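Local coordinates for hypothetical protein (Giardia lamblia, PDB 3I3F) that is of unknown function but belongs to the YjgF-like (endoribonuclease L-PSP) family, forms a trimer and binds pentanoic acid in a pocket between subunits, at residues G30-V35 with V39-S44; K55-Q60 with E98-E103; K70-A75 with V136-K141; A123-Q126 with V131-V134. All blocks are in the same frame, centred on the assembly; numbering follows the deposited sequence. Where two conformers were deposited one is given.

Interaction 1: G30-V35 with V39-S44. With LEA (pentanoic acid), chain F.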
loop_
_atom_site.group_PDB
_atom_site.type_symbol
_atom_site.label_atom_id
_atom_site.label_comp_id
_atom_site.label_asym_id
_atom_site.label_seq_id
_atom_site.Cartn_x
_atom_site.Cartn_y
_atom_site.Cartn_z
ATOM N N GLY A 30 -6.786 12.710 -4.415
ATOM C CA GLY A 30 -6.007 13.661 -3.635
ATOM C C GLY A 30 -4.564 13.566 -4.087
ATOM O O GLY A 30 -3.993 12.477 -4.136
ATOM N N GLN A 31 -3.982 14.701 -4.451
ATOM C CA GLN A 31 -2.627 14.723 -4.985
ATOM C C GLN A 31 -1.596 14.629 -3.859
ATOM O O GLN A 31 -0.636 13.861 -3.942
ATOM C CB GLN A 31 -2.414 16.006 -5.789
ATOM C CG GLN A 31 -1.213 15.984 -6.714
ATOM C CD GLN A 31 -0.850 17.371 -7.184
ATOM O OE1 GLN A 31 -0.427 18.204 -6.386
ATOM N NE2 GLN A 31 -1.026 17.635 -8.478
ATOM N N ILE A 32 -1.817 15.423 -2.813
ATOM C CA ILE A 32 -0.894 15.553 -1.693
ATOM C C ILE A 32 -1.705 15.680 -0.409
ATOM O O ILE A 32 -2.665 16.447 -0.363
ATOM C CB ILE A 32 -0.028 16.832 -1.814
ATOM C CG1 ILE A 32 0.653 16.923 -3.182
ATOM C CG2 ILE A 32 1.011 16.888 -0.696
ATOM C CD1 ILE A 32 1.392 18.224 -3.399
ATOM N N ALA A 33 -1.326 14.932 0.624
ATOM C CA ALA A 33 -1.896 15.109 1.958
ATOM C C ALA A 33 -0.766 15.247 2.971
ATOM O O ALA A 33 0.226 14.523 2.896
ATOM C CB ALA A 33 -2.793 13.946 2.317
ATOM N N VAL A 34 -0.913 16.184 3.905
ATOM C CA VAL A 34 0.063 16.379 4.972
ATOM C C VAL A 34 -0.614 16.184 6.325
ATOM O O VAL A 34 -1.682 16.742 6.577
ATOM C CB VAL A 34 0.697 17.785 4.919
ATOM C CG1 VAL A 34 1.706 17.963 6.049
ATOM C CG2 VAL A 34 1.353 18.026 3.566
ATOM N N VAL A 35 0.008 15.381 7.183
ATOM C CA VAL A 35 -0.512 15.111 8.523
ATOM C C VAL A 35 0.645 14.842 9.486
ATOM O O VAL A 35 1.464 13.956 9.246
ATOM C CB VAL A 35 -1.491 13.905 8.522
ATOM C CG1 VAL A 35 -0.849 12.677 7.885
ATOM C CG2 VAL A 35 -1.973 13.595 9.934
ATOM N N VAL A 39 4.105 13.476 4.736
ATOM C CA VAL A 39 3.465 13.755 3.456
ATOM C C VAL A 39 3.088 12.443 2.773
ATOM O O VAL A 39 3.896 11.514 2.716
ATOM C CB VAL A 39 4.401 14.551 2.526
ATOM C CG1 VAL A 39 3.670 14.960 1.248
ATOM C CG2 VAL A 39 4.955 15.777 3.245
ATOM N N TYR A 40 1.853 12.378 2.281
ATOM C CA TYR A 40 1.354 11.247 1.500
ATOM C C TYR A 40 0.989 11.760 0.116
ATOM O O TYR A 40 0.498 12.880 -0.018
ATOM C CB TYR A 40 0.107 10.648 2.156
ATOM C CG TYR A 40 0.369 9.985 3.487
ATOM C CD1 TYR A 40 0.437 8.602 3.593
ATOM C CD2 TYR A 40 0.556 10.744 4.640
ATOM C CE1 TYR A 40 0.683 7.987 4.812
ATOM C CE2 TYR A 40 0.806 10.138 5.865
ATOM C CZ TYR A 40 0.866 8.757 5.942
ATOM O OH TYR A 40 1.110 8.138 7.146
ATOM N N LEU A 41 1.226 10.951 -0.913
ATOM C CA LEU A 41 0.846 11.319 -2.277
ATOM C C LEU A 41 -0.181 10.354 -2.853
ATOM O O LEU A 41 -0.137 9.150 -2.592
ATOM C CB LEU A 41 2.062 11.336 -3.205
ATOM C CG LEU A 41 3.241 12.242 -2.853
ATOM C CD1 LEU A 41 4.267 12.193 -3.973
ATOM C CD2 LEU A 41 2.800 13.676 -2.614
ATOM N N GLY A 42 -1.093 10.889 -3.660
ATOM C CA GLY A 42 -1.941 10.058 -4.503
ATOM C C GLY A 42 -1.103 9.432 -5.601
ATOM O O GLY A 42 0.066 9.794 -5.787
ATOM N N GLY A 43 -1.690 8.493 -6.331
ATOM C CA GLY A 43 -0.977 7.800 -7.401
ATOM C C GLY A 43 -0.359 8.769 -8.389
ATOM O O GLY A 43 -0.996 9.750 -8.783
ATOM N N SER A 44 0.893 8.507 -8.760
ATOM C CA SER A 44 1.618 9.335 -9.721
ATOM C C SER A 44 1.869 8.546 -10.997
ATOM O O SER A 44 2.237 7.370 -10.946
ATOM C CB SER A 44 2.945 9.803 -9.128
ATOM O OG SER A 44 2.730 10.627 -7.996
HETATM C C2 LEA F . -6.946 6.617 -9.430
HETATM O O2 LEA F . -6.819 6.415 -8.202
HETATM C C3 LEA F . -5.868 7.342 -10.204
HETATM C C4 LEA F . -4.627 7.605 -9.352
HETATM C C5 LEA F . -3.520 8.346 -10.103
HETATM C C6 LEA F . -3.703 8.366 -11.607
HETATM O O1 LEA F . -7.955 6.244 -10.064
HETATM O O HOH W 1 0.122 12.674 -6.382
#
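I32 meets two residues of strand 39-41 on one face of the sheet. Its CG2 branch lies alongside V39, 3.8 Å from V39 CG1, and its CG1 lies beside L41, 3.9 Å from L41 CD2; all three side chains point the same way, toward helix 56-74, where I32 touches C71 and L41 touches I68. Both branches of I32 can engage because CG2 is anti to the backbone N while CG1 stands beside it (chi1 -52°). On the Y40 side, V35 CG1 approaches the ring obliquely at CE2, 3.6 Å away, and V83 of the second subunit packs on Y40 and A33.

A33 and Y40 form an antiparallel hydrogen-bonded pair: A33 N to Y40 O and Y40 N to A33 O are both 2.8 Å, the latter nearly straight at 175°. Farther on, G42 N reaches Q31 O (3.0 Å) from well above the carbonyl plane, a departure from regular pairing, and one water donates to both Q31 O and G42 O. G43 O then lies 3.2 Å from C5 of the pentanoic acid. With strand axes at 157°, this is an antiparallel beta hairpin whose outgoing end lines the ligand pocket.

Interaction 2: K55-Q60 with E98-E103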
loop_
_atom_site.group_PDB
_atom_site.type_symbol
_atom_site.label_atom_id
_atom_site.label_comp_id
_atom_site.label_asym_id
_atom_site.label_seq_id
_atom_site.Cartn_x
_atom_site.Cartn_y
_atom_site.Cartn_z
ATOM N N LYS A 55 5.131 9.164 -24.061
ATOM C CA LYS A 55 5.214 7.944 -24.860
ATOM C C LYS A 55 6.358 7.041 -24.411
ATOM O O LYS A 55 7.515 7.462 -24.376
ATOM C CB LYS A 55 5.395 8.297 -26.339
ATOM N N GLY A 56 6.024 5.799 -24.075
ATOM C CA GLY A 56 7.020 4.796 -23.720
ATOM C C GLY A 56 7.342 4.758 -22.240
ATOM O O GLY A 56 7.088 5.716 -21.505
ATOM N N LEU A 57 7.922 3.640 -21.816
ATOM C CA LEU A 57 8.237 3.395 -20.413
ATOM C C LEU A 57 9.186 4.448 -19.845
ATOM O O LEU A 57 8.962 4.964 -18.754
ATOM C CB LEU A 57 8.842 1.993 -20.253
ATOM C CG LEU A 57 9.248 1.495 -18.857
ATOM C CD1 LEU A 57 10.617 2.040 -18.446
ATOM C CD2 LEU A 57 8.188 1.822 -17.809
ATOM N N GLU A 58 10.237 4.771 -20.590
ATOM C CA GLU A 58 11.260 5.691 -20.100
ATOM C C GLU A 58 10.705 7.087 -19.806
ATOM O O GLU A 58 10.904 7.618 -18.714
ATOM C CB GLU A 58 12.433 5.771 -21.082
ATOM C CG GLU A 58 13.496 6.783 -20.682
ATOM C CD GLU A 58 14.856 6.513 -21.303
ATOM O OE1 GLU A 58 15.010 5.530 -22.058
ATOM O OE2 GLU A 58 15.785 7.298 -21.020
ATOM N N GLU A 59 10.007 7.675 -20.774
ATOM C CA GLU A 59 9.473 9.026 -20.605
ATOM C C GLU A 59 8.350 9.085 -19.565
ATOM O O GLU A 59 8.243 10.065 -18.829
ATOM C CB GLU A 59 9.015 9.605 -21.947
ATOM C CG GLU A 59 10.151 9.786 -22.960
ATOM C CD GLU A 59 11.267 10.694 -22.459
ATOM O OE1 GLU A 59 10.969 11.698 -21.779
ATOM O OE2 GLU A 59 12.447 10.401 -22.750
ATOM N N GLN A 60 7.524 8.043 -19.492
ATOM C CA GLN A 60 6.519 7.966 -18.426
ATOM C C GLN A 60 7.178 7.875 -17.052
ATOM O O GLN A 60 6.710 8.497 -16.100
ATOM C CB GLN A 60 5.566 6.785 -18.630
ATOM C CG GLN A 60 4.542 7.015 -19.729
ATOM C CD GLN A 60 3.463 5.945 -19.780
ATOM O OE1 GLN A 60 3.160 5.296 -18.777
ATOM N NE2 GLN A 60 2.869 5.765 -20.954
ATOM N N GLU A 98 10.960 -3.405 -17.896
ATOM C CA GLU A 98 11.097 -3.474 -16.438
ATOM C C GLU A 98 12.526 -3.149 -16.004
ATOM O O GLU A 98 12.731 -2.414 -15.038
ATOM C CB GLU A 98 10.684 -4.846 -15.895
ATOM C CG GLU A 98 10.969 -5.013 -14.397
ATOM C CD GLU A 98 10.211 -6.154 -13.740
ATOM O OE1 GLU A 98 9.462 -6.876 -14.433
ATOM O OE2 GLU A 98 10.368 -6.327 -12.510
ATOM N N ALA A 99 13.509 -3.693 -16.719
ATOM C CA ALA A 99 14.913 -3.423 -16.414
ATOM C C ALA A 99 15.246 -1.949 -16.621
ATOM O O ALA A 99 15.976 -1.364 -15.822
ATOM C CB ALA A 99 15.832 -4.303 -17.260
ATOM N N ARG A 100 14.710 -1.353 -17.684
ATOM C CA ARG A 100 14.941 0.066 -17.949
ATOM C C ARG A 100 14.339 0.932 -16.843
ATOM O O ARG A 100 14.940 1.923 -16.427
ATOM C CB ARG A 100 14.388 0.481 -19.323
ATOM C CG ARG A 100 14.679 1.938 -19.714
ATOM C CD ARG A 100 16.148 2.285 -19.530
ATOM N NE ARG A 100 16.493 3.626 -19.995
ATOM C CZ ARG A 100 17.600 4.279 -19.643
ATOM N NH1 ARG A 100 18.482 3.728 -18.813
ATOM N NH2 ARG A 100 17.833 5.497 -20.120
ATOM N N PHE A 101 13.163 0.546 -16.353
ATOM C CA PHE A 101 12.564 1.256 -15.228
ATOM C C PHE A 101 13.522 1.315 -14.040
ATOM O O PHE A 101 13.707 2.375 -13.445
ATOM C CB PHE A 101 11.244 0.625 -14.784
ATOM C CG PHE A 101 10.738 1.185 -13.488
ATOM C CD1 PHE A 101 10.006 2.361 -13.469
ATOM C CD2 PHE A 101 11.045 0.569 -12.282
ATOM C CE1 PHE A 101 9.564 2.898 -12.270
ATOM C CE2 PHE A 101 10.610 1.105 -11.083
ATOM C CZ PHE A 101 9.869 2.267 -11.076
ATOM N N ASN A 102 14.119 0.178 -13.693
ATOM C CA ASN A 102 15.028 0.129 -12.546
ATOM C C ASN A 102 16.317 0.922 -12.765
ATOM O O ASN A 102 16.838 1.528 -11.830
ATOM C CB ASN A 102 15.329 -1.318 -12.146
ATOM C CG ASN A 102 14.147 -1.986 -11.473
ATOM O OD1 ASN A 102 13.483 -1.385 -10.625
ATOM N ND2 ASN A 102 13.875 -3.230 -11.848
ATOM N N GLU A 103 16.813 0.938 -13.999
ATOM C CA GLU A 103 17.961 1.777 -14.340
ATOM C C GLU A 103 17.634 3.248 -14.093
ATOM O O GLU A 103 18.423 3.973 -13.487
ATOM C CB GLU A 103 18.369 1.576 -15.801
ATOM C CG GLU A 103 18.902 0.182 -16.101
ATOM C CD GLU A 103 19.135 -0.079 -17.580
ATOM O OE1 GLU A 103 18.720 0.742 -18.426
ATOM O OE2 GLU A 103 19.731 -1.129 -17.898
#
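L57 lays its CD1 methyl against the backbone of helix 98-103, 3.6 Å from F101 N, and also meets the F101 side chain at CB (4.0 Å from L57 CD1). The F101 ring is turned toward the sheet, so the apolar part rests on one leucine branch. CG of L57 is anti to the backbone N (chi1 -179°), which carries CD1 across to the second helix.

Beside it, E58 and R100 form a two-pronged salt bridge. R100 grips side-on: NE donates to E58 OE1 at 3.2 Å, and NH2 to E58 OE2 at 2.9 Å. OE1 lies in the guanidinium plane, but the carboxylate is turned 74° against that plane, so both of its oxygens are met from above their own plane. R100 NH1 turns back to E103 OE1 (3.0 Å) on its own helix, making a three-residue network that probably fixes the guanidinium's rotation. R62 adds a long, weak ion pair to E58 OE2.

The segment axes run 9.4 Å apart at 26°, nearly parallel. At this point the two helices run side by side, and the F101 ring packs toward the sheet, against I87 and L89 of strand 82-90, V131 of strand 131-139, and F65 of helix 56-74.

Interaction 3: K70-A75 with V136-K141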
loop_
_atom_site.group_PDB
_atom_site.type_symbol
_atom_site.label_atom_id
_atom_site.label_comp_id
_atom_site.label_asym_id
_atom_site.label_seq_id
_atom_site.Cartn_x
_atom_site.Cartn_y
_atom_site.Cartn_z
ATOM N N LYS A 70 8.185 17.330 -7.548
ATOM C CA LYS A 70 7.512 18.625 -7.457
ATOM C C LYS A 70 6.461 18.649 -6.347
ATOM O O LYS A 70 6.380 19.615 -5.592
ATOM C CB LYS A 70 6.876 19.002 -8.796
ATOM C CG LYS A 70 7.884 19.381 -9.867
ATOM C CD LYS A 70 7.190 19.778 -11.155
ATOM C CE LYS A 70 8.190 20.055 -12.263
ATOM N NZ LYS A 70 7.537 20.099 -13.602
ATOM N N CYS A 71 5.666 17.587 -6.245
ATOM C CA CYS A 71 4.660 17.495 -5.186
ATOM C C CYS A 71 5.299 17.533 -3.802
ATOM O O CYS A 71 4.847 18.274 -2.927
ATOM C CB CYS A 71 3.824 16.222 -5.330
ATOM S SG CYS A 71 2.631 16.268 -6.676
ATOM N N LEU A 72 6.348 16.738 -3.602
ATOM C CA LEU A 72 7.013 16.671 -2.303
ATOM C C LEU A 72 7.657 18.002 -1.917
ATOM O O LEU A 72 7.537 18.436 -0.775
ATOM C CB LEU A 72 8.050 15.543 -2.271
ATOM C CG LEU A 72 7.464 14.128 -2.297
ATOM C CD1 LEU A 72 8.565 13.085 -2.375
ATOM C CD2 LEU A 72 6.590 13.885 -1.076
ATOM N N GLU A 73 8.323 18.657 -2.863
ATOM C CA GLU A 73 8.954 19.951 -2.580
ATOM C C GLU A 73 7.908 21.024 -2.268
ATOM O O GLU A 73 8.106 21.853 -1.378
ATOM C CB GLU A 73 9.879 20.366 -3.728
ATOM C CG GLU A 73 11.145 19.508 -3.777
ATOM C CD GLU A 73 12.079 19.839 -4.927
ATOM O OE1 GLU A 73 11.810 20.803 -5.675
ATOM O OE2 GLU A 73 13.093 19.125 -5.082
ATOM N N TYR A 74 6.786 20.976 -2.979
ATOM C CA TYR A 74 5.646 21.857 -2.726
ATOM C C TYR A 74 5.101 21.667 -1.304
ATOM O O TYR A 74 4.652 22.627 -0.670
ATOM C CB TYR A 74 4.558 21.566 -3.766
ATOM C CG TYR A 74 3.383 22.518 -3.790
ATOM C CD1 TYR A 74 3.505 23.797 -4.328
ATOM C CD2 TYR A 74 2.136 22.125 -3.311
ATOM C CE1 TYR A 74 2.420 24.663 -4.372
ATOM C CE2 TYR A 74 1.048 22.983 -3.347
ATOM C CZ TYR A 74 1.196 24.251 -3.878
ATOM O OH TYR A 74 0.114 25.101 -3.913
ATOM N N ALA A 75 5.171 20.433 -0.806
ATOM C CA ALA A 75 4.685 20.080 0.533
ATOM C C ALA A 75 5.773 20.138 1.618
ATOM O O ALA A 75 5.626 19.514 2.669
ATOM C CB ALA A 75 4.059 18.685 0.495
ATOM N N VAL A 136 3.456 6.753 -1.805
ATOM C CA VAL A 136 4.640 7.522 -1.451
ATOM C C VAL A 136 4.385 8.159 -0.094
ATOM O O VAL A 136 3.408 8.890 0.078
ATOM C CB VAL A 136 4.961 8.618 -2.483
ATOM C CG1 VAL A 136 6.082 9.523 -1.976
ATOM C CG2 VAL A 136 5.342 7.991 -3.813
ATOM N N VAL A 137 5.251 7.844 0.864
ATOM C CA VAL A 137 5.197 8.401 2.209
ATOM C C VAL A 137 6.544 9.059 2.481
ATOM O O VAL A 137 7.593 8.435 2.297
ATOM C CB VAL A 137 4.930 7.301 3.259
ATOM C CG1 VAL A 137 4.833 7.900 4.662
ATOM C CG2 VAL A 137 3.655 6.536 2.911
ATOM N N ALA A 138 6.515 10.319 2.903
ATOM C CA ALA A 138 7.734 11.097 3.115
ATOM C C ALA A 138 7.625 11.958 4.365
ATOM O O ALA A 138 6.530 12.336 4.774
ATOM C CB ALA A 138 8.009 11.973 1.903
ATOM N N ALA A 139 8.771 12.255 4.967
ATOM C CA ALA A 139 8.841 13.177 6.097
ATOM C C ALA A 139 8.959 14.608 5.586
ATOM O O ALA A 139 9.538 14.851 4.528
ATOM C CB ALA A 139 10.032 12.836 6.981
ATOM N N GLN A 140 8.404 15.555 6.335
ATOM C CA GLN A 140 8.612 16.972 6.044
ATOM C C GLN A 140 9.971 17.423 6.575
ATOM O O GLN A 140 10.544 16.791 7.466
ATOM C CB GLN A 140 7.504 17.831 6.657
ATOM C CG GLN A 140 6.215 17.838 5.858
ATOM C CD GLN A 140 5.241 18.897 6.339
ATOM O OE1 GLN A 140 4.957 18.998 7.532
ATOM N NE2 GLN A 140 4.722 19.690 5.410
ATOM N N LYS A 141 10.474 18.520 6.015
ATOM C CA LYS A 141 11.732 19.122 6.458
ATOM C C LYS A 141 11.530 19.915 7.745
ATOM O O LYS A 141 10.405 20.224 8.138
ATOM C CB LYS A 141 12.290 20.044 5.374
ATOM C CG LYS A 141 12.574 19.338 4.063
ATOM C CD LYS A 141 13.312 20.230 3.076
ATOM C CE LYS A 141 12.423 21.342 2.547
ATOM N NZ LYS A 141 13.050 22.065 1.405
ATOM O OXT LYS A 141 12.495 20.270 8.424
HETATM O O HOH W 2 10.459 21.677 -0.011
HETATM O O HOH W 3 10.634 22.681 -0.829
#
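Apolar packing joins L72 of helix 70-74 to two residues of strand 136-139. Its CD2 methyl sits 3.8 Å from A138 CB, while CD1 makes a longer approach to V136 CG1 at 4.4 Å. The two branches therefore reach alternate strand residues, V136 and A138, whose CB atoms both face the helix. I82 of strand 82-90 touches both L72 and V136. This is helix-on-sheet packing in the alpha-beta fold of the YjgF-like family: helix 56-74 packs on one face of the sheet in which 131-139 is flanked by strands 38-41 and 82-90.

Direct hydrogen bonding takes over where the helix ends. A75, the first residue to leave helical backbone angles, offers its carbonyl to the Q140 amide: NE2 to A75 O is 2.9 Å with a nearly straight 173° angle. The acceptor lies in the amide plane of Q140, whereas NE2 approaches from above the carbonyl plane. Extended beyond CG, the glutamine spans from next to A139 to the end of the helix.

Water-mediated contact is looser and more tentative. A water modelled at two overlapping positions links E73 O and K141 NZ; at both it donates to E73 O, 2.7 Å away, but from one of them the bond to NZ is weak.

Interaction 4: A123-Q126 with V131-V134. With LEA (pentanoic acid), chain F.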
loop_
_atom_site.group_PDB
_atom_site.type_symbol
_atom_site.label_atom_id
_atom_site.label_comp_id
_atom_site.label_asym_id
_atom_site.label_seq_id
_atom_site.Cartn_x
_atom_site.Cartn_y
_atom_site.Cartn_z
ATOM N N ALA A 123 0.740 -5.205 -12.502
ATOM C CA ALA A 123 -0.708 -5.076 -12.352
ATOM C C ALA A 123 -1.317 -4.496 -13.620
ATOM O O ALA A 123 -0.621 -3.886 -14.433
ATOM C CB ALA A 123 -1.043 -4.198 -11.156
ATOM N N GLN A 124 -2.620 -4.703 -13.788
ATOM C CA GLN A 124 -3.354 -4.118 -14.902
ATOM C C GLN A 124 -3.699 -2.667 -14.557
ATOM O O GLN A 124 -4.586 -2.403 -13.738
ATOM C CB GLN A 124 -4.617 -4.934 -15.194
ATOM C CG GLN A 124 -5.447 -4.430 -16.370
ATOM C CD GLN A 124 -6.749 -5.193 -16.540
ATOM O OE1 GLN A 124 -6.860 -6.357 -16.153
ATOM N NE2 GLN A 124 -7.746 -4.534 -17.119
ATOM N N LEU A 125 -2.980 -1.736 -15.182
ATOM C CA LEU A 125 -3.155 -0.308 -14.933
ATOM C C LEU A 125 -4.196 0.273 -15.877
ATOM O O LEU A 125 -4.599 -0.375 -16.846
ATOM C CB LEU A 125 -1.827 0.431 -15.124
ATOM C CG LEU A 125 -0.639 -0.118 -14.328
ATOM C CD1 LEU A 125 0.630 0.662 -14.647
ATOM C CD2 LEU A 125 -0.930 -0.090 -12.835
ATOM N N GLN A 126 -4.618 1.504 -15.596
ATOM C CA GLN A 126 -5.580 2.201 -16.450
ATOM C C GLN A 126 -4.988 2.448 -17.841
ATOM O O GLN A 126 -3.768 2.401 -18.023
ATOM C CB GLN A 126 -6.038 3.509 -15.795
ATOM C CG GLN A 126 -6.904 3.285 -14.553
ATOM C CD GLN A 126 -7.146 4.548 -13.747
ATOM O OE1 GLN A 126 -6.989 5.664 -14.245
ATOM N NE2 GLN A 126 -7.541 4.376 -12.489
ATOM N N VAL A 131 3.525 2.525 -16.081
ATOM C CA VAL A 131 4.050 2.536 -14.723
ATOM C C VAL A 131 3.197 3.459 -13.859
ATOM O O VAL A 131 2.650 4.455 -14.342
ATOM C CB VAL A 131 5.529 3.008 -14.692
ATOM C CG1 VAL A 131 5.677 4.376 -15.350
ATOM C CG2 VAL A 131 6.063 3.036 -13.263
ATOM N N GLU A 132 3.070 3.108 -12.587
ATOM C CA GLU A 132 2.399 3.958 -11.617
ATOM C C GLU A 132 3.090 3.797 -10.274
ATOM O O GLU A 132 3.380 2.676 -9.853
ATOM C CB GLU A 132 0.920 3.589 -11.502
ATOM C CG GLU A 132 0.135 4.518 -10.581
ATOM C CD GLU A 132 -1.364 4.316 -10.647
ATOM O OE1 GLU A 132 -1.842 3.554 -11.517
ATOM O OE2 GLU A 132 -2.069 4.938 -9.821
ATOM N N VAL A 133 3.371 4.917 -9.620
ATOM C CA VAL A 133 4.017 4.907 -8.312
ATOM C C VAL A 133 3.005 5.384 -7.280
ATOM O O VAL A 133 2.436 6.472 -7.410
ATOM C CB VAL A 133 5.281 5.783 -8.301
ATOM C CG1 VAL A 133 5.894 5.825 -6.909
ATOM C CG2 VAL A 133 6.288 5.252 -9.312
ATOM N N VAL A 134 2.776 4.556 -6.264
ATOM C CA VAL A 134 1.718 4.790 -5.289
ATOM C C VAL A 134 2.252 4.660 -3.869
ATOM O O VAL A 134 3.373 4.194 -3.656
ATOM C CB VAL A 134 0.537 3.808 -5.493
ATOM C CG1 VAL A 134 0.037 3.857 -6.936
ATOM C CG2 VAL A 134 0.936 2.387 -5.118
HETATM C C2 LEA F . -6.946 6.617 -9.430
HETATM O O2 LEA F . -6.819 6.415 -8.202
HETATM C C3 LEA F . -5.868 7.342 -10.204
HETATM C C4 LEA F . -4.627 7.605 -9.352
HETATM C C5 LEA F . -3.520 8.346 -10.103
HETATM C C6 LEA F . -3.703 8.366 -11.607
HETATM O O1 LEA F . -7.955 6.244 -10.064
HETATM O O HOH W 4 -4.056 2.345 -12.786
#
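L125 supplies the close packing here, fitting its two methyls against strand 131-134 from the preceding loop. CD1 lies over the backbone of V131, 3.7 Å from V131 N and 3.9 Å from V131 C, and so touches main chain rather than the valine's side chain, which points away. The other branch, CD2, meets the carboxylate end of E132, 4.0 Å from OE1, the two side chains running obliquely to each other. CG stands anti to the carbonyl carbon and beside the backbone N (chi1 -53°), a torsion that turns the fork toward the strand, CD1 to V131 and CD2 to E132. F88 of strand 82-90 and V121 of the second subunit pack on the same leucine.

The polar side is looser: no direct hydrogen bond links the two segments, and a single water bridges them instead. It accepts from Q126 N (3.0 Å) and lies 2.8 Å from E132 OE1, giving one indirect link between loop and strand. Beyond the water, the ligand takes over. Q126 NE2 donates to O1 of the pentanoic acid at 3.1 Å, with an angle of 156°, and R118 NH2 of the second subunit is hydrogen-bonded to the same ligand. E132, extended beyond CG, instead brings its OE2 to the aliphatic chain, 3.7 Å from ligand C5. The acid head is thus held by an amide and an arginine, while a glutamate carboxylate flanks the tail.

Loop and strand together form one wall of a ligand pocket completed across a subunit boundary, an intersubunit placement characteristic of the trimeric YjgF-like family.

How the interactions relate
Interaction 1 comes first along the chain and closes before the others open. Interactions 2 and 3 then alternate their segments, with centres 23 Å apart at opposite ends of helix 56-74. Interaction 4 lies wholly between the two segments of interaction 3; their centres are 21 Å apart, at opposite ends of one strand, 131-139. Strand 38-41 pairs with that strand, so interactions 1 and 3, only 8 Å between centres, are joined directly by V39 N to A138 O (2.7 Å). S44 N to V133 O (2.9 Å) extends the pairing to interaction 4. Interactions 2 and 4 touch where helix 95-108 and strand 131-139 meet. Interactions 1 and 4 share the pentanoic acid and the second subunit, placing the pocket at the trimer interface.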